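Local coordinates for N-glycosylase/DNA lyase (Methanocaldococcus jannaschii, PDB 3FHF), which belongs to the Ogg family of DNA glycosylase/lyase enzymes and folds into an all-helical chain of the helix-hairpin-helix clan, at residues 51-56 against 98-103; 64-67 against 72-75; 45-50 against 142-147. All blocks are in the same frame, centred on the assembly; numbering follows the deposited sequence.

Interaction 1. Residues 51-56 against 98-103; sequences CILTAN and EYIVLA
Ile52 reaches from the last part of helix 41-54 toward Tyr99 and Ile100 of helix 93-103 and touches them with both ends of its branched side chain. Its CG2 methyl lies 4.1 Å from Tyr99 CB, at the edge of the phenol ring and near its plane, so the ring faces are not what Ile52 meets. Both branches share the neighbouring residue: Ile52 CG2 and Ile52 CD1 each stand 4.2 Å from Ile100 CG1. A chi1 of -74° puts CG2 anti to the backbone N, where it meets Tyr99 and Ile100 together, while CD1 adds to the Ile100 contact. Leu53 supplies a further point of contact, its CD2 methyl coming to 4.1 Å from Ile100 CD1, with the two side chains at about a right angle to each other.

Here helix 41-54 packs against helix 93-103 within the all-helical body of the glycosylase, wholly through apolar groups and with no hydrogen bond between the two segments. Leu81 and Leu85 of helix 78-87 extend the hydrophobic layer beyond Ile100 and Leu53, while Ile133, in the link before helix 135-144, lies against Ile52.

Away from this buried wedge the fit slackens. The methyl of Ala103 points toward the other helix, but Ala103 CB comes no nearer than 4.6 Å to Ile52 CD1. Tyr99 is partly exposed, and its hydroxyl end extends away from the aliphatic contact. At the other segment Asn56 is exposed, and the chain there is not packed on 98-103. Just outside the contact, Arg96, earlier on helix 93-103, still ties the two helices through a hydrogen bond from NH1 to Ala55 O. His90 NE2 is hydrogen-bonded to Leu53 O.

Interaction 2. Residues 64-67 against 72-75; sequences RIQK and GFLT
The ring of Phe73 projects from the short helix 72-75 onto Ile65 and Gln66 of helix 59-69. These are two consecutive helices of the all-helical fold, joined by a two-residue turn, the second of them a single turn long, and Phe73 spans the inside of the corner they make.

The apolar contacts all gather at the far end of the ring. The CG2 methyl of Ile65 lies 4.1 Å from Phe73 CZ and comes in obliquely, the two side chains standing at about a right angle. Gln66 takes part through its inner, carbon portion: Gln66 CA is 4.1 Å from Phe73 CE1, and the CG methylene of Gln66 is at 4.2 Å from the same ring atom. With chi1 at -78°, Phe73 CG sits opposite the carbonyl carbon, and the ring is carried toward helix 59-69. Leu53 of helix 41-54 packs on Ile65, and Cys49 of the same helix touches Phe73.

Polar interactions lead away from the pair. The amide of Gln66 is held at both ends, NE2 giving a hydrogen bond to Glu47 OE2 while OE1 accepts one from Lys214 NZ, which fixes which way round the amide lies beyond the CG that packs on the ring. At the other segment, Arg104 NE is hydrogen-bonded to Phe73 O.

Interaction 3. Residues 45-50 against 142-147; sequences FKELCF and LRNVGY
Phe50 and Asn144 meet with their flat groups only 26° from parallel, the amide nitrogen Asn144 ND2 resting obliquely 3.6 Å from Phe50 CE2. A chi1 of 164° puts Phe50 CG anti to the backbone N, sending the ring toward Asn144. Glu47 OE1 lies 4.0 Å from Asn144 CB, and Glu47 CB meets Val145 CG1 at 4.2 Å. No hydrogen bond joins the segments directly, but a water donates to Glu47 OE1 (2.9 Å) and to Asn144 O (2.8 Å).

Arg143 fixes the amide by gripping Asn144 OD1 side-on, with NE at 2.8 Å and NH2 at 3.0 Å, both within the guanidinium plane, the NE bond being the straighter (155°). Asn144 ND2 is hydrogen-bonded to the C-terminal OXT of Lys214, whose ammonium group forms a salt bridge with Glu47 OE2 and a cation-pi contact with Phe50. Arg143 is tied by a salt bridge to Asp201.

A Schellman motif with Gly146 as its C-prime residue ends helix 135-144. That helix probably forms the second arm of the helix-hairpin-helix element, with helix 119-129 as the first. Helix 41-54 meets its end at Asn144 and the chain just after it at Val145; helix 197-209 lies at Arg143, and helices 109-115 and 119-129 at Leu142.

All three contacts are buried, and interaction 3 lies deepest, its centre about 8 Å from the centre of the chain, against about 13 and 18 Å for the centres of interactions 1 and 2. Helix 41-54 serves interactions 1 and 3 directly, through successive parts of its length, and borders interaction 2, where Leu53 CD1 packs on Ile65 CG2 at 3.6 Å. Interactions 1 and 2 are apolar across their segments, though the Gln66 amide joins interaction 2 to interaction 3 through Glu47. Interaction 3 mixes packing with a bridging water, and its polar groups are completed by Lys214 and Arg143. Phe45, on the helix of interaction 3, lies against Ala103 O of interaction 1 and Leu74 of interaction 2.

Interaction 1. Residues 51-56 against 98-103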
loop_
_atom_site.group_PDB
_atom_site.type_symbol
_atom_site.label_atom_id
_atom_site.label_comp_id
_atom_site.label_asym_id
_atom_site.label_seq_id
_atom_site.Cartn_x
_atom_site.Cartn_y
_atom_site.Cartn_z
ATOM N N CYS A 51 -5.309 -5.628 -0.919
ATOM C CA CYS A 51 -4.088 -5.264 -1.626
ATOM C C CYS A 51 -3.877 -6.105 -2.882
ATOM O O CYS A 51 -3.347 -5.617 -3.874
ATOM C CB CYS A 51 -2.886 -5.371 -0.684
ATOM S SG CYS A 51 -2.928 -4.136 0.651
ATOM N N ILE A 52 -4.295 -7.364 -2.845
ATOM C CA ILE A 52 -4.167 -8.211 -4.026
ATOM C C ILE A 52 -5.066 -7.654 -5.134
ATOM O O ILE A 52 -4.744 -7.745 -6.317
ATOM C CB ILE A 52 -4.596 -9.663 -3.734
ATOM C CG1 ILE A 52 -3.527 -10.367 -2.905
ATOM C CG2 ILE A 52 -4.837 -10.413 -5.045
ATOM C CD1 ILE A 52 -3.864 -11.814 -2.566
ATOM N N LEU A 53 -6.191 -7.065 -4.738
ATOM C CA LEU A 53 -7.150 -6.511 -5.692
ATOM C C LEU A 53 -6.835 -5.104 -6.212
ATOM O O LEU A 53 -7.335 -4.712 -7.270
ATOM C CB LEU A 53 -8.547 -6.492 -5.067
ATOM C CG LEU A 53 -9.174 -7.824 -4.659
ATOM C CD1 LEU A 53 -10.483 -7.550 -3.926
ATOM C CD2 LEU A 53 -9.421 -8.690 -5.900
ATOM N N THR A 54 -6.017 -4.356 -5.475
ATOM C CA THR A 54 -5.659 -2.980 -5.834
ATOM C C THR A 54 -5.144 -2.743 -7.257
ATOM O O THR A 54 -5.584 -1.805 -7.926
ATOM C CB THR A 54 -4.609 -2.407 -4.841
ATOM O OG1 THR A 54 -5.205 -2.266 -3.546
ATOM C CG2 THR A 54 -4.102 -1.047 -5.311
ATOM N N ALA A 55 -4.209 -3.574 -7.709
ATOM C CA ALA A 55 -3.638 -3.426 -9.046
ATOM C C ALA A 55 -4.701 -3.340 -10.138
ATOM O O ALA A 55 -5.579 -4.199 -10.231
ATOM C CB ALA A 55 -2.689 -4.584 -9.337
ATOM N N ASN A 56 -4.613 -2.296 -10.957
ATOM C CA ASN A 56 -5.552 -2.081 -12.056
ATOM C C ASN A 56 -6.960 -1.857 -11.529
ATOM O O ASN A 56 -7.936 -2.239 -12.173
ATOM C CB ASN A 56 -5.554 -3.293 -12.994
ATOM C CG ASN A 56 -4.173 -3.638 -13.502
ATOM O OD1 ASN A 56 -3.557 -2.865 -14.239
ATOM N ND2 ASN A 56 -3.673 -4.804 -13.109
ATOM N N GLU A 98 -7.745 -16.563 -8.105
ATOM C CA GLU A 98 -6.788 -17.643 -7.913
ATOM C C GLU A 98 -5.747 -17.270 -6.851
ATOM O O GLU A 98 -5.460 -18.060 -5.951
ATOM C CB GLU A 98 -6.094 -17.976 -9.236
ATOM C CG GLU A 98 -4.854 -18.827 -9.070
ATOM C CD GLU A 98 -4.206 -19.188 -10.391
ATOM O OE1 GLU A 98 -4.176 -18.329 -11.300
ATOM O OE2 GLU A 98 -3.715 -20.330 -10.514
ATOM N N TYR A 99 -5.183 -16.070 -6.957
ATOM C CA TYR A 99 -4.189 -15.621 -5.986
ATOM C C TYR A 99 -4.750 -15.681 -4.567
ATOM O O TYR A 99 -4.095 -16.170 -3.641
ATOM C CB TYR A 99 -3.754 -14.183 -6.268
ATOM C CG TYR A 99 -3.070 -13.954 -7.598
ATOM C CD1 TYR A 99 -2.304 -14.952 -8.200
ATOM C CD2 TYR A 99 -3.148 -12.712 -8.230
ATOM C CE1 TYR A 99 -1.632 -14.716 -9.404
ATOM C CE2 TYR A 99 -2.479 -12.467 -9.429
ATOM C CZ TYR A 99 -1.726 -13.473 -10.008
ATOM O OH TYR A 99 -1.071 -13.227 -11.192
ATOM N N ILE A 100 -5.966 -15.171 -4.406
ATOM C CA ILE A 100 -6.620 -15.150 -3.105
ATOM C C ILE A 100 -6.788 -16.543 -2.515
ATOM O O ILE A 100 -6.450 -16.776 -1.351
ATOM C CB ILE A 100 -7.996 -14.451 -3.197
ATOM C CG1 ILE A 100 -7.788 -12.963 -3.494
ATOM C CG2 ILE A 100 -8.774 -14.641 -1.897
ATOM C CD1 ILE A 100 -9.061 -12.187 -3.774
ATOM N N VAL A 101 -7.310 -17.468 -3.313
ATOM C CA VAL A 101 -7.513 -18.837 -2.853
ATOM C C VAL A 101 -6.185 -19.458 -2.430
ATOM O O VAL A 101 -6.098 -20.108 -1.385
ATOM C CB VAL A 101 -8.146 -19.716 -3.964
ATOM C CG1 VAL A 101 -8.291 -21.153 -3.480
ATOM C CG2 VAL A 101 -9.508 -19.150 -4.366
ATOM N N LEU A 102 -5.155 -19.260 -3.246
ATOM C CA LEU A 102 -3.831 -19.803 -2.947
ATOM C C LEU A 102 -3.262 -19.211 -1.661
ATOM O O LEU A 102 -2.591 -19.906 -0.893
ATOM C CB LEU A 102 -2.864 -19.523 -4.099
ATOM C CG LEU A 102 -3.156 -20.237 -5.421
ATOM C CD1 LEU A 102 -2.212 -19.730 -6.500
ATOM C CD2 LEU A 102 -3.013 -21.743 -5.231
ATOM N N ALA A 103 -3.537 -17.931 -1.425
ATOM C CA ALA A 103 -3.040 -17.252 -0.234
ATOM C C ALA A 103 -3.656 -17.817 1.031
ATOM O O ALA A 103 -3.170 -17.562 2.130
ATOM C CB ALA A 103 -3.325 -15.755 -0.323
#

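Interaction 2. Residues 64-67 against 72-75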
loop_
_atom_site.group_PDB
_atom_site.type_symbol
_atom_site.label_atom_id
_atom_site.label_comp_id
_atom_site.label_asym_id
_atom_site.label_seq_id
_atom_site.Cartn_x
_atom_site.Cartn_y
_atom_site.Cartn_z
ATOM N N ARG A 64 -15.159 -1.337 -1.411
ATOM C CA ARG A 64 -16.517 -1.847 -1.570
ATOM C C ARG A 64 -16.524 -3.351 -1.839
ATOM O O ARG A 64 -17.429 -4.053 -1.399
ATOM C CB ARG A 64 -17.275 -1.104 -2.684
ATOM C CG ARG A 64 -16.875 -1.454 -4.105
ATOM C CD ARG A 64 -18.003 -1.106 -5.076
ATOM N NE ARG A 64 -17.665 -1.447 -6.454
ATOM C CZ ARG A 64 -16.826 -0.749 -7.213
ATOM N NH1 ARG A 64 -16.240 0.338 -6.730
ATOM N NH2 ARG A 64 -16.563 -1.144 -8.450
ATOM N N ILE A 65 -15.526 -3.849 -2.562
ATOM C CA ILE A 65 -15.463 -5.282 -2.822
ATOM C C ILE A 65 -15.252 -5.960 -1.477
ATOM O O ILE A 65 -15.775 -7.045 -1.231
ATOM C CB ILE A 65 -14.308 -5.651 -3.786
ATOM C CG1 ILE A 65 -14.688 -5.258 -5.214
ATOM C CG2 ILE A 65 -14.014 -7.146 -3.714
ATOM C CD1 ILE A 65 -13.707 -5.727 -6.273
ATOM N N GLN A 66 -14.494 -5.300 -0.605
ATOM C CA GLN A 66 -14.228 -5.825 0.730
ATOM C C GLN A 66 -15.527 -5.953 1.509
ATOM O O GLN A 66 -15.872 -7.032 1.984
ATOM C CB GLN A 66 -13.293 -4.898 1.514
ATOM C CG GLN A 66 -11.816 -5.228 1.428
ATOM C CD GLN A 66 -11.007 -4.490 2.485
ATOM O OE1 GLN A 66 -10.957 -3.259 2.498
ATOM N NE2 GLN A 66 -10.381 -5.240 3.384
ATOM N N LYS A 67 -16.237 -4.839 1.644
ATOM C CA LYS A 67 -17.497 -4.815 2.375
ATOM C C LYS A 67 -18.508 -5.796 1.792
ATOM O O LYS A 67 -19.245 -6.445 2.530
ATOM C CB LYS A 67 -18.072 -3.396 2.368
ATOM C CG LYS A 67 -17.158 -2.372 3.025
ATOM C CD LYS A 67 -17.718 -0.960 2.931
ATOM C CE LYS A 67 -16.778 0.040 3.589
ATOM N NZ LYS A 67 -17.253 1.446 3.448
ATOM N N GLY A 72 -16.172 -13.943 2.724
ATOM C CA GLY A 72 -16.046 -14.740 1.518
ATOM C C GLY A 72 -14.629 -14.929 1.006
ATOM O O GLY A 72 -14.366 -15.851 0.225
ATOM N N PHE A 73 -13.710 -14.062 1.418
ATOM C CA PHE A 73 -12.324 -14.190 0.976
ATOM C C PHE A 73 -11.726 -15.475 1.549
ATOM O O PHE A 73 -10.732 -15.995 1.041
ATOM C CB PHE A 73 -11.502 -12.975 1.434
ATOM C CG PHE A 73 -11.718 -11.739 0.599
ATOM C CD1 PHE A 73 -11.922 -10.501 1.206
ATOM C CD2 PHE A 73 -11.686 -11.804 -0.792
ATOM C CE1 PHE A 73 -12.088 -9.345 0.438
ATOM C CE2 PHE A 73 -11.851 -10.653 -1.572
ATOM C CZ PHE A 73 -12.052 -9.422 -0.955
ATOM N N LEU A 74 -12.351 -15.991 2.601
ATOM C CA LEU A 74 -11.884 -17.210 3.254
ATOM C C LEU A 74 -12.775 -18.430 3.041
ATOM O O LEU A 74 -12.299 -19.560 3.099
ATOM C CB LEU A 74 -11.753 -16.976 4.760
ATOM C CG LEU A 74 -10.589 -16.117 5.241
ATOM C CD1 LEU A 74 -10.786 -15.750 6.700
ATOM C CD2 LEU A 74 -9.291 -16.882 5.047
ATOM N N THR A 75 -14.060 -18.203 2.788
ATOM C CA THR A 75 -15.009 -19.303 2.637
ATOM C C THR A 75 -15.471 -19.668 1.229
ATOM O O THR A 75 -15.812 -20.822 0.970
ATOM C CB THR A 75 -16.256 -19.033 3.491
ATOM O OG1 THR A 75 -16.872 -17.812 3.064
ATOM C CG2 THR A 75 -15.872 -18.904 4.960
#

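Interaction 3. Residues 45-50 against 142-147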
loop_
_atom_site.group_PDB
_atom_site.type_symbol
_atom_site.label_atom_id
_atom_site.label_comp_id
_atom_site.label_asym_id
_atom_site.label_seq_id
_atom_site.Cartn_x
_atom_site.Cartn_y
_atom_site.Cartn_z
ATOM N N PHE A 45 -6.213 -10.973 6.940
ATOM C CA PHE A 45 -6.288 -11.652 5.646
ATOM C C PHE A 45 -7.154 -10.871 4.658
ATOM O O PHE A 45 -6.890 -10.873 3.448
ATOM C CB PHE A 45 -6.852 -13.070 5.785
ATOM C CG PHE A 45 -6.755 -13.876 4.515
ATOM C CD1 PHE A 45 -5.521 -14.318 4.054
ATOM C CD2 PHE A 45 -7.883 -14.128 3.744
ATOM C CE1 PHE A 45 -5.406 -14.997 2.839
ATOM C CE2 PHE A 45 -7.784 -14.806 2.523
ATOM C CZ PHE A 45 -6.542 -15.241 2.071
ATOM N N LYS A 46 -8.206 -10.226 5.166
ATOM C CA LYS A 46 -9.080 -9.430 4.312
ATOM C C LYS A 46 -8.318 -8.236 3.747
ATOM O O LYS A 46 -8.561 -7.822 2.615
ATOM C CB LYS A 46 -10.299 -8.908 5.084
ATOM C CG LYS A 46 -11.517 -9.822 5.098
ATOM C CD LYS A 46 -11.321 -11.018 6.001
ATOM C CE LYS A 46 -12.658 -11.653 6.356
ATOM N NZ LYS A 46 -12.514 -12.754 7.346
ATOM N N GLU A 47 -7.417 -7.663 4.542
ATOM C CA GLU A 47 -6.633 -6.522 4.071
ATOM C C GLU A 47 -5.617 -6.977 3.038
ATOM O O GLU A 47 -5.273 -6.230 2.121
ATOM C CB GLU A 47 -5.907 -5.833 5.222
ATOM C CG GLU A 47 -6.808 -4.978 6.070
ATOM C CD GLU A 47 -7.503 -3.888 5.270
ATOM O OE1 GLU A 47 -6.812 -3.002 4.724
ATOM O OE2 GLU A 47 -8.744 -3.924 5.188
ATOM N N LEU A 48 -5.136 -8.205 3.189
ATOM C CA LEU A 48 -4.173 -8.745 2.240
ATOM C C LEU A 48 -4.874 -8.887 0.891
ATOM O O LEU A 48 -4.289 -8.626 -0.159
ATOM C CB LEU A 48 -3.670 -10.110 2.706
ATOM C CG LEU A 48 -2.662 -10.792 1.774
ATOM C CD1 LEU A 48 -1.349 -10.009 1.756
ATOM C CD2 LEU A 48 -2.418 -12.203 2.246
ATOM N N CYS A 49 -6.140 -9.295 0.934
ATOM C CA CYS A 49 -6.924 -9.467 -0.276
ATOM C C CYS A 49 -7.235 -8.123 -0.909
ATOM O O CYS A 49 -7.294 -8.010 -2.131
ATOM C CB CYS A 49 -8.209 -10.232 0.036
ATOM S SG CYS A 49 -7.894 -11.955 0.476
ATOM N N PHE A 50 -7.440 -7.108 -0.073
ATOM C CA PHE A 50 -7.702 -5.762 -0.566
ATOM C C PHE A 50 -6.506 -5.344 -1.422
ATOM O O PHE A 50 -6.664 -4.784 -2.506
ATOM C CB PHE A 50 -7.836 -4.773 0.602
ATOM C CG PHE A 50 -7.733 -3.326 0.184
ATOM C CD1 PHE A 50 -8.789 -2.694 -0.463
ATOM C CD2 PHE A 50 -6.562 -2.609 0.406
ATOM C CE1 PHE A 50 -8.681 -1.366 -0.886
ATOM C CE2 PHE A 50 -6.439 -1.283 -0.011
ATOM C CZ PHE A 50 -7.500 -0.660 -0.660
ATOM N N LEU A 142 1.480 -4.071 4.502
ATOM C CA LEU A 142 2.115 -3.800 5.784
ATOM C C LEU A 142 1.766 -2.412 6.320
ATOM O O LEU A 142 1.556 -2.234 7.530
ATOM C CB LEU A 142 3.626 -3.979 5.661
ATOM C CG LEU A 142 4.051 -5.437 5.416
ATOM C CD1 LEU A 142 5.534 -5.497 5.142
ATOM C CD2 LEU A 142 3.699 -6.301 6.636
ATOM N N ARG A 143 1.697 -1.430 5.429
ATOM C CA ARG A 143 1.334 -0.070 5.833
ATOM C C ARG A 143 -0.108 -0.098 6.371
ATOM O O ARG A 143 -0.406 0.442 7.447
ATOM C CB ARG A 143 1.411 0.882 4.625
ATOM C CG ARG A 143 1.418 2.402 4.954
ATOM C CD ARG A 143 0.045 2.911 5.404
ATOM N NE ARG A 143 -0.961 2.764 4.353
ATOM C CZ ARG A 143 -1.086 3.586 3.315
ATOM N NH1 ARG A 143 -0.274 4.625 3.190
ATOM N NH2 ARG A 143 -2.015 3.363 2.395
ATOM N N ASN A 144 -0.997 -0.748 5.626
ATOM C CA ASN A 144 -2.398 -0.806 6.011
ATOM C C ASN A 144 -2.710 -1.565 7.306
ATOM O O ASN A 144 -3.796 -1.407 7.869
ATOM C CB ASN A 144 -3.232 -1.326 4.829
ATOM C CG ASN A 144 -3.438 -0.253 3.762
ATOM O OD1 ASN A 144 -2.749 0.759 3.759
ATOM N ND2 ASN A 144 -4.385 -0.473 2.864
ATOM N N VAL A 145 -1.765 -2.365 7.792
ATOM C CA VAL A 145 -1.983 -3.070 9.043
ATOM C C VAL A 145 -1.117 -2.505 10.158
ATOM O O VAL A 145 -0.912 -3.151 11.180
ATOM C CB VAL A 145 -1.763 -4.609 8.909
ATOM C CG1 VAL A 145 -2.758 -5.174 7.896
ATOM C CG2 VAL A 145 -0.327 -4.922 8.518
ATOM N N GLY A 146 -0.584 -1.302 9.947
ATOM C CA GLY A 146 0.184 -0.661 10.999
ATOM C C GLY A 146 1.681 -0.430 10.958
ATOM O O GLY A 146 2.220 0.110 11.926
ATOM N N TYR A 147 2.373 -0.815 9.892
ATOM C CA TYR A 147 3.814 -0.595 9.868
ATOM C C TYR A 147 4.130 0.753 9.226
ATOM O O TYR A 147 3.485 1.161 8.267
ATOM C CB TYR A 147 4.504 -1.772 9.174
ATOM C CG TYR A 147 4.345 -3.050 9.976
ATOM C CD1 TYR A 147 5.156 -3.310 11.089
ATOM C CD2 TYR A 147 3.331 -3.959 9.677
ATOM C CE1 TYR A 147 4.955 -4.449 11.889
ATOM C CE2 TYR A 147 3.121 -5.097 10.463
ATOM C CZ TYR A 147 3.934 -5.333 11.565
ATOM O OH TYR A 147 3.705 -6.445 12.340
HETATM O O HOH W 1 -6.268 -0.862 6.664
#